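Local coordinates for protein flap endonuclease 1 (Methanocaldococcus jannaschii, PDB 1A76) that cleaves 5'-flap structures in DNA as a magnesium-dependent structure-specific endonuclease and also acts as a 5'-3' exonuclease in DNA replication and repair, at residues I198-N201 / E202-D206; I209-D212 / D213-D216; I217-F220 / M221-Y225; K231-F235 / K236-E240; E240-S244 / G245-D249. One frame throughout, in Å; residues are numbered along the deposited sequence.

Interaction 1: residues I198-N201 / E202-D206; sequences IELN and EVLED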
# COMPACT_ATOMS: atom_id res chain seq x y z
N ILE A 198 4.76 -1.63 -14.56
CA ILE A 198 6.21 -1.74 -14.39
C ILE A 198 6.49 -3.23 -14.23
O ILE A 198 5.97 -3.87 -13.32
CB ILE A 198 6.73 -1.00 -13.12
CG1 ILE A 198 6.41 0.50 -13.19
CG2 ILE A 198 8.25 -1.17 -13.02
CD1 ILE A 198 5.26 0.93 -12.29
N GLU A 199 7.28 -3.78 -15.15
CA GLU A 199 7.66 -5.19 -15.08
C GLU A 199 9.08 -5.27 -14.57
O GLU A 199 10.00 -4.78 -15.23
CB GLU A 199 7.58 -5.86 -16.46
CG GLU A 199 7.37 -7.37 -16.39
CD GLU A 199 7.79 -8.11 -17.65
OE1 GLU A 199 7.71 -7.52 -18.75
OE2 GLU A 199 8.20 -9.29 -17.55
N LEU A 200 9.27 -5.88 -13.40
CA LEU A 200 10.60 -6.00 -12.78
C LEU A 200 11.66 -6.59 -13.72
O LEU A 200 12.77 -6.07 -13.80
CB LEU A 200 10.50 -6.83 -11.50
CG LEU A 200 11.76 -6.99 -10.61
CD1 LEU A 200 12.24 -5.62 -10.09
CD2 LEU A 200 11.46 -7.92 -9.44
N ASN A 201 11.32 -7.66 -14.42
CA ASN A 201 12.25 -8.28 -15.35
C ASN A 201 12.72 -7.26 -16.38
O ASN A 201 13.90 -7.23 -16.72
CB ASN A 201 11.62 -9.47 -16.07
CG ASN A 201 12.65 -10.35 -16.75
OD1 ASN A 201 13.53 -10.90 -16.09
ND2 ASN A 201 12.55 -10.47 -18.06
N GLU A 202 11.80 -6.45 -16.88
CA GLU A 202 12.17 -5.44 -17.86
C GLU A 202 13.11 -4.39 -17.26
O GLU A 202 14.08 -3.98 -17.91
CB GLU A 202 10.92 -4.75 -18.41
CG GLU A 202 11.16 -3.32 -18.87
CD GLU A 202 10.05 -2.81 -19.77
OE1 GLU A 202 8.90 -2.71 -19.29
OE2 GLU A 202 10.33 -2.51 -20.95
N VAL A 203 12.81 -3.94 -16.04
CA VAL A 203 13.64 -2.95 -15.36
C VAL A 203 15.08 -3.46 -15.25
O VAL A 203 16.02 -2.79 -15.65
CB VAL A 203 13.13 -2.66 -13.91
CG1 VAL A 203 14.10 -1.71 -13.20
CG2 VAL A 203 11.74 -2.03 -13.94
N LEU A 204 15.23 -4.68 -14.73
CA LEU A 204 16.56 -5.27 -14.55
C LEU A 204 17.34 -5.50 -15.84
O LEU A 204 18.54 -5.21 -15.90
CB LEU A 204 16.42 -6.59 -13.77
CG LEU A 204 15.56 -6.48 -12.51
CD1 LEU A 204 15.65 -7.76 -11.68
CD2 LEU A 204 16.04 -5.28 -11.69
N GLU A 205 16.68 -6.02 -16.88
CA GLU A 205 17.34 -6.28 -18.15
C GLU A 205 17.75 -4.98 -18.85
O GLU A 205 18.87 -4.87 -19.37
CB GLU A 205 16.42 -7.09 -19.08
CG GLU A 205 16.11 -8.52 -18.58
CD GLU A 205 17.25 -9.52 -18.78
OE1 GLU A 205 18.38 -9.11 -19.12
OE2 GLU A 205 17.00 -10.72 -18.58
N ASP A 206 16.85 -4.00 -18.85
CA ASP A 206 17.13 -2.71 -19.47
C ASP A 206 18.25 -1.94 -18.80
O ASP A 206 19.08 -1.34 -19.48
CB ASP A 206 15.87 -1.85 -19.50
CG ASP A 206 14.90 -2.29 -20.57
OD1 ASP A 206 15.10 -3.41 -21.11
OD2 ASP A 206 13.95 -1.53 -20.87

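Interaction 2: residues I209-D212 / D213-D216; sequences ISLD and DLID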
# COMPACT_ATOMS: atom_id res chain seq x y z
N ILE A 209 20.96 -4.67 -14.30
CA ILE A 209 21.22 -4.85 -12.88
C ILE A 209 20.35 -5.96 -12.27
O ILE A 209 19.35 -6.38 -12.85
CB ILE A 209 20.99 -3.53 -12.08
CG1 ILE A 209 19.53 -3.10 -12.14
CG2 ILE A 209 21.84 -2.43 -12.67
CD1 ILE A 209 19.25 -1.86 -11.29
N SER A 210 20.76 -6.44 -11.10
CA SER A 210 20.02 -7.48 -10.37
C SER A 210 19.05 -6.80 -9.40
O SER A 210 19.11 -5.59 -9.19
CB SER A 210 20.99 -8.36 -9.57
OG SER A 210 21.53 -7.65 -8.47
N LEU A 211 18.17 -7.59 -8.82
CA LEU A 211 17.21 -7.06 -7.84
C LEU A 211 18.03 -6.54 -6.66
O LEU A 211 17.73 -5.48 -6.10
CB LEU A 211 16.26 -8.16 -7.37
CG LEU A 211 14.92 -7.85 -6.67
CD1 LEU A 211 14.88 -8.62 -5.38
CD2 LEU A 211 14.71 -6.35 -6.42
N ASP A 212 19.07 -7.29 -6.28
CA ASP A 212 19.93 -6.87 -5.17
C ASP A 212 20.55 -5.49 -5.47
O ASP A 212 20.64 -4.65 -4.57
CB ASP A 212 21.03 -7.91 -4.91
CG ASP A 212 20.54 -9.12 -4.11
OD1 ASP A 212 19.56 -9.00 -3.33
OD2 ASP A 212 21.13 -10.21 -4.28
N ASP A 213 20.96 -5.26 -6.73
CA ASP A 213 21.53 -3.97 -7.17
C ASP A 213 20.47 -2.84 -7.06
O ASP A 213 20.77 -1.72 -6.65
CB ASP A 213 21.95 -4.03 -8.64
CG ASP A 213 23.22 -4.83 -8.87
OD1 ASP A 213 24.03 -5.03 -7.93
OD2 ASP A 213 23.41 -5.26 -10.02
N LEU A 214 19.25 -3.14 -7.50
CA LEU A 214 18.14 -2.17 -7.44
C LEU A 214 17.88 -1.73 -5.99
O LEU A 214 17.65 -0.55 -5.71
CB LEU A 214 16.86 -2.77 -8.05
CG LEU A 214 15.64 -1.85 -8.21
CD1 LEU A 214 16.01 -0.64 -9.07
CD2 LEU A 214 14.49 -2.63 -8.87
N ILE A 215 17.93 -2.70 -5.08
CA ILE A 215 17.74 -2.45 -3.65
C ILE A 215 18.86 -1.52 -3.14
O ILE A 215 18.62 -0.64 -2.31
CB ILE A 215 17.75 -3.80 -2.86
CG1 ILE A 215 16.47 -4.58 -3.15
CG2 ILE A 215 17.85 -3.55 -1.35
CD1 ILE A 215 16.54 -6.04 -2.74
N ASP A 216 20.07 -1.71 -3.65
CA ASP A 216 21.19 -0.86 -3.24
C ASP A 216 20.91 0.58 -3.69
O ASP A 216 21.07 1.52 -2.92
CB ASP A 216 22.50 -1.39 -3.83
CG ASP A 216 23.08 -2.56 -3.04
OD1 ASP A 216 22.56 -2.89 -1.96
OD2 ASP A 216 24.07 -3.16 -3.52
O HOH W 1 21.33 -5.28 -2.21

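Interaction 3: residues I217-F220 / M221-Y225; sequences IAIF and MGTDY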
# COMPACT_ATOMS: atom_id res chain seq x y z
N ILE A 217 20.48 0.74 -4.95
CA ILE A 217 20.16 2.06 -5.49
C ILE A 217 19.10 2.68 -4.57
O ILE A 217 19.20 3.85 -4.19
CB ILE A 217 19.59 1.96 -6.94
CG1 ILE A 217 20.69 1.55 -7.91
CG2 ILE A 217 19.01 3.31 -7.37
CD1 ILE A 217 20.16 1.02 -9.23
N ALA A 218 18.10 1.88 -4.20
CA ALA A 218 17.04 2.34 -3.32
C ALA A 218 17.60 2.79 -1.98
O ALA A 218 17.21 3.84 -1.44
CB ALA A 218 16.03 1.21 -3.09
N ILE A 219 18.52 2.00 -1.42
CA ILE A 219 19.11 2.36 -0.14
C ILE A 219 19.86 3.69 -0.26
O ILE A 219 19.73 4.53 0.63
CB ILE A 219 20.03 1.22 0.37
CG1 ILE A 219 19.15 0.02 0.80
CG2 ILE A 219 20.84 1.68 1.57
CD1 ILE A 219 19.92 -1.26 1.09
N PHE A 220 20.62 3.87 -1.34
CA PHE A 220 21.36 5.13 -1.57
C PHE A 220 20.40 6.31 -1.60
O PHE A 220 20.66 7.36 -1.00
CB PHE A 220 22.07 5.12 -2.93
CG PHE A 220 23.48 4.58 -2.89
CD1 PHE A 220 24.48 5.26 -2.21
CD2 PHE A 220 23.80 3.41 -3.57
CE1 PHE A 220 25.79 4.79 -2.22
CE2 PHE A 220 25.10 2.93 -3.58
CZ PHE A 220 26.10 3.62 -2.90
N MET A 221 19.31 6.15 -2.33
CA MET A 221 18.34 7.23 -2.46
C MET A 221 17.61 7.44 -1.15
O MET A 221 17.24 8.56 -0.83
CB MET A 221 17.36 6.91 -3.58
CG MET A 221 18.02 6.89 -4.97
SD MET A 221 16.93 6.27 -6.27
CE MET A 221 15.70 7.54 -6.35
N GLY A 222 17.43 6.36 -0.40
CA GLY A 222 16.76 6.43 0.88
C GLY A 222 15.45 5.67 0.91
O GLY A 222 14.56 5.94 0.09
N THR A 223 15.34 4.71 1.81
CA THR A 223 14.11 3.92 1.94
C THR A 223 13.36 4.38 3.20
O THR A 223 13.76 5.33 3.87
CB THR A 223 14.40 2.38 2.05
OG1 THR A 223 15.01 2.08 3.31
CG2 THR A 223 15.33 1.92 0.93
N ASP A 224 12.25 3.71 3.52
CA ASP A 224 11.50 4.06 4.72
C ASP A 224 12.37 3.68 5.92
O ASP A 224 12.19 4.18 7.02
CB ASP A 224 10.19 3.26 4.79
CG ASP A 224 9.19 3.66 3.72
OD1 ASP A 224 9.11 4.86 3.38
OD2 ASP A 224 8.48 2.77 3.21
N TYR A 225 13.33 2.80 5.67
CA TYR A 225 14.24 2.31 6.70
C TYR A 225 15.51 3.14 6.91
O TYR A 225 16.23 2.93 7.88
CB TYR A 225 14.60 0.86 6.39
CG TYR A 225 13.36 0.00 6.28
CD1 TYR A 225 12.58 -0.28 7.40
CD2 TYR A 225 12.94 -0.48 5.04
CE1 TYR A 225 11.42 -1.02 7.30
CE2 TYR A 225 11.76 -1.22 4.92
CZ TYR A 225 11.01 -1.49 6.06
OH TYR A 225 9.85 -2.23 5.97

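Interaction 4: residues K231-F235 / K236-E240; sequences KGIGF and KRAYE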
# COMPACT_ATOMS: atom_id res chain seq x y z
N LYS A 231 24.36 10.61 1.64
CA LYS A 231 24.96 11.87 1.17
C LYS A 231 24.36 12.57 -0.05
O LYS A 231 25.10 13.07 -0.91
CB LYS A 231 26.46 11.63 0.93
CG LYS A 231 27.08 10.56 1.84
CD LYS A 231 27.06 10.95 3.32
CE LYS A 231 25.81 10.41 4.05
NZ LYS A 231 25.93 8.98 4.47
N GLY A 232 23.04 12.63 -0.10
CA GLY A 232 22.37 13.29 -1.21
C GLY A 232 22.50 12.61 -2.56
O GLY A 232 22.08 13.16 -3.58
N ILE A 233 23.08 11.41 -2.58
CA ILE A 233 23.26 10.68 -3.83
C ILE A 233 21.91 10.31 -4.47
O ILE A 233 21.03 9.74 -3.81
CB ILE A 233 24.07 9.38 -3.60
CG1 ILE A 233 25.53 9.71 -3.28
CG2 ILE A 233 24.02 8.50 -4.83
CD1 ILE A 233 26.22 8.65 -2.44
N GLY A 234 21.76 10.65 -5.74
CA GLY A 234 20.54 10.34 -6.47
C GLY A 234 20.61 9.02 -7.24
O GLY A 234 21.58 8.26 -7.09
N PHE A 235 19.62 8.75 -8.08
CA PHE A 235 19.58 7.51 -8.84
C PHE A 235 20.78 7.31 -9.78
O PHE A 235 21.39 6.24 -9.79
CB PHE A 235 18.26 7.41 -9.63
CG PHE A 235 18.04 6.06 -10.28
CD1 PHE A 235 18.70 5.72 -11.45
CD2 PHE A 235 17.15 5.14 -9.72
CE1 PHE A 235 18.50 4.47 -12.06
CE2 PHE A 235 16.94 3.90 -10.33
CZ PHE A 235 17.61 3.57 -11.50
N LYS A 236 21.11 8.35 -10.54
CA LYS A 236 22.21 8.31 -11.50
C LYS A 236 23.54 7.97 -10.85
O LYS A 236 24.27 7.10 -11.33
CB LYS A 236 22.33 9.67 -12.21
CG LYS A 236 21.53 9.81 -13.49
CD LYS A 236 22.24 10.74 -14.48
CE LYS A 236 22.66 10.00 -15.75
NZ LYS A 236 24.14 10.02 -15.97
N ARG A 237 23.87 8.67 -9.76
CA ARG A 237 25.13 8.43 -9.06
C ARG A 237 25.17 7.07 -8.39
O ARG A 237 26.20 6.39 -8.38
CB ARG A 237 25.37 9.53 -8.01
CG ARG A 237 26.51 9.25 -7.05
CD ARG A 237 27.90 9.32 -7.71
NE ARG A 237 28.95 9.21 -6.69
CZ ARG A 237 30.13 8.63 -6.88
NH1 ARG A 237 30.45 8.09 -8.05
NH2 ARG A 237 31.00 8.57 -5.87
N ALA A 238 24.03 6.65 -7.84
CA ALA A 238 23.92 5.37 -7.16
C ALA A 238 24.06 4.23 -8.17
O ALA A 238 24.74 3.23 -7.91
CB ALA A 238 22.60 5.30 -6.43
N TYR A 239 23.42 4.39 -9.32
CA TYR A 239 23.47 3.39 -10.39
C TYR A 239 24.91 3.30 -10.90
O TYR A 239 25.39 2.23 -11.28
CB TYR A 239 22.52 3.81 -11.52
CG TYR A 239 22.56 2.95 -12.77
CD1 TYR A 239 21.98 1.68 -12.79
CD2 TYR A 239 23.14 3.42 -13.95
CE1 TYR A 239 21.97 0.90 -13.96
CE2 TYR A 239 23.14 2.65 -15.12
CZ TYR A 239 22.55 1.39 -15.12
OH TYR A 239 22.52 0.66 -16.30
N GLU A 240 25.60 4.44 -10.90
CA GLU A 240 26.99 4.52 -11.34
C GLU A 240 27.89 3.70 -10.42
O GLU A 240 28.77 2.97 -10.88
CB GLU A 240 27.42 5.98 -11.37
CG GLU A 240 28.89 6.24 -11.62
CD GLU A 240 29.17 7.73 -11.76
OE1 GLU A 240 29.31 8.38 -10.71
OE2 GLU A 240 29.24 8.24 -12.90

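Interaction 5: residues E240-S244 / G245-D249; sequences ELVRS and GVAKD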
# COMPACT_ATOMS: atom_id res chain seq x y z
N GLU A 240 25.60 4.44 -10.90
CA GLU A 240 26.99 4.52 -11.34
C GLU A 240 27.89 3.70 -10.42
O GLU A 240 28.77 2.97 -10.88
CB GLU A 240 27.42 5.98 -11.37
CG GLU A 240 28.89 6.24 -11.62
CD GLU A 240 29.17 7.73 -11.76
OE1 GLU A 240 29.31 8.38 -10.71
OE2 GLU A 240 29.24 8.24 -12.90
N LEU A 241 27.66 3.81 -9.11
CA LEU A 241 28.44 3.09 -8.11
C LEU A 241 28.12 1.60 -8.17
O LEU A 241 28.99 0.75 -7.98
CB LEU A 241 28.16 3.63 -6.70
CG LEU A 241 28.68 5.05 -6.42
CD1 LEU A 241 28.09 5.60 -5.11
CD2 LEU A 241 30.21 5.03 -6.38
N VAL A 242 26.86 1.28 -8.44
CA VAL A 242 26.45 -0.11 -8.55
C VAL A 242 27.12 -0.78 -9.75
O VAL A 242 27.69 -1.86 -9.62
CB VAL A 242 24.91 -0.21 -8.69
CG1 VAL A 242 24.52 -1.49 -9.45
CG2 VAL A 242 24.27 -0.21 -7.30
N ARG A 243 27.06 -0.14 -10.92
CA ARG A 243 27.67 -0.72 -12.11
C ARG A 243 29.18 -0.85 -11.97
O ARG A 243 29.81 -1.69 -12.62
CB ARG A 243 27.32 0.12 -13.35
CG ARG A 243 25.84 0.06 -13.73
CD ARG A 243 25.36 -1.39 -13.84
NE ARG A 243 24.92 -1.71 -15.19
CZ ARG A 243 25.74 -1.91 -16.22
NH1 ARG A 243 27.05 -1.82 -16.05
NH2 ARG A 243 25.26 -2.19 -17.42
N SER A 244 29.77 -0.02 -11.11
CA SER A 244 31.21 -0.05 -10.90
C SER A 244 31.63 -1.18 -9.97
O SER A 244 32.80 -1.52 -9.90
CB SER A 244 31.71 1.28 -10.33
OG SER A 244 31.74 2.24 -11.36
N GLY A 245 30.67 -1.73 -9.24
CA GLY A 245 30.98 -2.83 -8.34
C GLY A 245 31.52 -2.43 -6.98
O GLY A 245 32.17 -3.24 -6.33
N VAL A 246 31.26 -1.19 -6.55
CA VAL A 246 31.74 -0.71 -5.26
C VAL A 246 30.60 -0.22 -4.36
O VAL A 246 30.84 0.25 -3.26
CB VAL A 246 32.73 0.46 -5.42
CG1 VAL A 246 33.96 0.02 -6.21
CG2 VAL A 246 32.05 1.63 -6.11
N ALA A 247 29.36 -0.36 -4.84
CA ALA A 247 28.18 0.08 -4.09
C ALA A 247 28.06 -0.56 -2.72
O ALA A 247 27.83 0.12 -1.72
CB ALA A 247 26.93 -0.21 -4.90
N LYS A 248 28.20 -1.88 -2.67
CA LYS A 248 28.08 -2.62 -1.42
C LYS A 248 29.07 -2.18 -0.33
O LYS A 248 28.70 -2.03 0.84
CB LYS A 248 28.22 -4.12 -1.70
CG LYS A 248 27.08 -4.67 -2.58
CD LYS A 248 27.50 -5.88 -3.40
CE LYS A 248 26.41 -6.29 -4.39
NZ LYS A 248 25.04 -6.19 -3.81
N ASP A 249 30.33 -1.98 -0.71
CA ASP A 249 31.33 -1.53 0.25
C ASP A 249 30.93 -0.16 0.76
O ASP A 249 31.01 0.12 1.95
CB ASP A 249 32.72 -1.46 -0.41
CG ASP A 249 33.35 -2.83 -0.59
OD1 ASP A 249 33.08 -3.72 0.25
OD2 ASP A 249 34.11 -3.02 -1.56
O HOH W 2 27.90 -2.82 -6.51

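Interaction 1: residues I198-N201 / E202-D206
Glu202 rests its CB against the CB of Glu199, 4.0 Å away, at the point where strand 196-199 passes directly into helix 200-207 and Glu199 takes the N-cap position. Both side chains run on extended, leaving their like-charged carboxylates near one another but apart, with OE1 of Glu199 5.0 Å from OE1 of Glu202. Val203 is held twice. Its N donates to Glu199 O at 3.0 Å; with CG1 anti to the backbone N (chi1 175°), the CG2 methyl is left beside that nitrogen and reaches back to Ile198 CG2 at 3.7 Å. Ile198 in turn lies on Tyr174 and Leu177. Leu204 sends its N-H almost straight (175°) to Leu200 O at 3.0 Å, and its isobutyl group folds back over that turn until CD1 comes within 4.1 Å of Leu200 CG. Glu205 ends the series: its N donates to Asn201 O at 3.0 Å, while the two side chains lie alongside and point the same way. Their amide and carboxylate planes stand 83° apart, and Asn201 ND2 faces the aliphatic CG of Glu205. Chemically the contact is thus divided: on one side Ile198 of the strand, Leu200 and Val203 are buried, with Leu204 beside them, and on the other the acidic and amide groups lie toward the surface. The helix dipole probably offsets part of the repulsion between Glu199 and Glu202.

Interaction 2: residues I209-D212 / D213-D216
With Ser210 at the N-cap, the helical bonds of 211-221 begin at Ser210 O, which accepts from Leu214 N at 3.0 Å, and the i to i+4 pattern continues with Ile215 N on Leu211 O and Asp216 N on Asp212 O. Side chains of Ser210 and Asp213 complete a reciprocal capping box. A chi1 of 71° turns Ser210 OG over the helix start, where it accepts from Asp213 N at 3.0 Å. In return Ser210 N donates to Asp213 OD2 at 3.1 Å, a straight bond that meets the oxygen from above the carboxylate plane, 41° out of it. Ile209 CB lies 3.6 Å from Asp213 CB, and its CD1 extends to Leu214 CD1 at 4.1 Å, an i to i+5 apolar contact around the cap of the hydrophobic-staple kind. One turn further, Leu211 CD1 meets Ile215 CD1 at 4.0 Å. A water bridges Asp212 O and Asp216 OD1, donating to both. Asp216 is also bound by Tyr258 and Lys248, and Asp212 forms a salt bridge with Lys266. Leu211 and Ile215 face helix 258-266, Ile209 and Asp213 lean on helix 235-244, and Leu214 packs against Leu200 of helix 200-207.

Interaction 3: residues I217-F220 / M221-Y225
Ile217 and Met221 lie alongside each other and point the same way from successive turns of helix 211-221, with Ile217 CG2 3.8 Å from the sulfur SD of Met221. The methionine runs out from the helix with CG beside its backbone N; this first torsion and the extended chi2 bring SD beside Ile217, and the bend at chi3 (68°) then turns the terminal CE away from Ile217 CG2. In the backbone, Met221 N donates to Ile217 O at 3.0 Å.

Thr223 is turned quite differently. Its CG2 methyl faces back to the end of the helix, 3.6 Å from Ala218 O and 4.1 Å from Ala218 CB, whereas OG1 occupies another branch and faces onward along the chain. There OG1 accepts from Tyr225 N at 3.0 Å, forming an ST turn around Asp224. One side chain therefore packs against the helix with its methyl and shapes the following loop with its hydroxyl. The chain leaves the helix at Gly222: its N still bonds to Ala218 O at 2.7 Å, but its phi is 115°, and a side chain at these backbone angles would be pressed against the preceding carbonyl.

The turn leads to Asp224, whose OD2 is a ligand of a bound manganese ion, while Tyr225 OH makes a weak hydrogen bond to the metal-binding residue Glu152. On the helix side, Met221 and Ile217 lie against Phe235 of helix 235-244, Phe220 is inserted between that helix and helix 247-254, and Ile219 packs against Leu251 of helix 247-254 and against helix 258-266.

Interaction 4: residues K231-F235 / K236-E240
Ile233, the middle residue of a Gly-Ile-Gly sequence, folds over the first turn of helix 235-244, consistent with the hairpin of a helix-hairpin-helix element within the H3TH region of flap endonucleases. Apolar contacts come first. Ile233 CG2, on the branch anti to its backbone N, touches Arg237 CG at 3.4 Å and Ala238 CB at 3.8 Å. The same methyl thus lies across the aliphatic stem of Arg237 and against the buried alanine. Phe235, its CG also anti to the backbone N (chi1 -171°), swings its ring along the helix until CE1 is 4.1 Å from Tyr239 CB. This ring is also stacked with Phe8. Backbone bonds start the helix: Ala238 N donates to Gly234 O at 3.0 Å and Tyr239 N to Phe235 O at 2.8 Å, with Gly234 at the N-cap position. The hydroxyl of Tyr239 is bound by Leu207 O, tying the helix to the end of helix 200-207. Within the helix itself, on its exposed side, Arg237 NH1 donates in the guanidinium plane to Glu240 OE1 at 2.9 Å, a salt bridge that meets this oxygen on its anti side and 23° out of the carboxylate plane.

Interaction 5: residues E240-S244 / G245-D249
Leu241 and Val246 meet at about a right angle, with the CD2 methyl of Leu241 3.9 Å from the CG2 methyl of Val246. Beside them the CG2 methyl of Val242 presses on Ala247 CB at 3.6 Å, so two apolar pairs join the last turn of helix 235-244 to the start of helix 247-254.

The backbone around these side chains forms a Schellman motif. Gly245 N turns back to Val242 O at 3.0 Å, approaching from well above the carbonyl plane, 63° out of it. Val246 N reaches Leu241 O at 3.3 Å and Ala247 N reaches the same oxygen at 3.4 Å, both weak bonds. Gly245 has a positive phi of 82°, where any CB would clash with Ser244 O; this bend brings Val246 back beside Leu241, the apolar contact expected of the motif. A water donates to Val242 O and accepts weakly from Ala247 N, bridging the ends of the two helices.

Farther out, Phe220 of helix 211-221 lies against both Leu241 and Ala247, and Val242 packs on Ile217 and Asp213. Arg243 makes a weak hydrogen bond to Leu207 O.

The turn between the two helices rests on few strong bonds: one carbonyl, Leu241 O, is shared between two weak N-H donors, and a water supplements the carbonyl next to it. Leu241 and Ala247 lie against the ring of Phe220, so apolar packing probably carries much of the hold.

Overall arrangement
Following the chain, all five interactions are local and follow one another, the last two overlapping at Glu240; none encloses or crosses another. Interaction 1 leads from the sheet into helix 200-207. Interaction 2 starts helix 211-221 and is joined to interaction 1 by a probable hydrogen bond between Leu204 O and Ile209 N. Interaction 3 ends that same helix and hands the chain to the metal site. Interaction 4 begins helix 235-244 and interaction 5 ends it. Side by side, helices 211-221 and 235-244 bring interactions 2 and 3 against 4 and 5. Interactions 1 and 3 do not touch, their centres being about 19 Å apart.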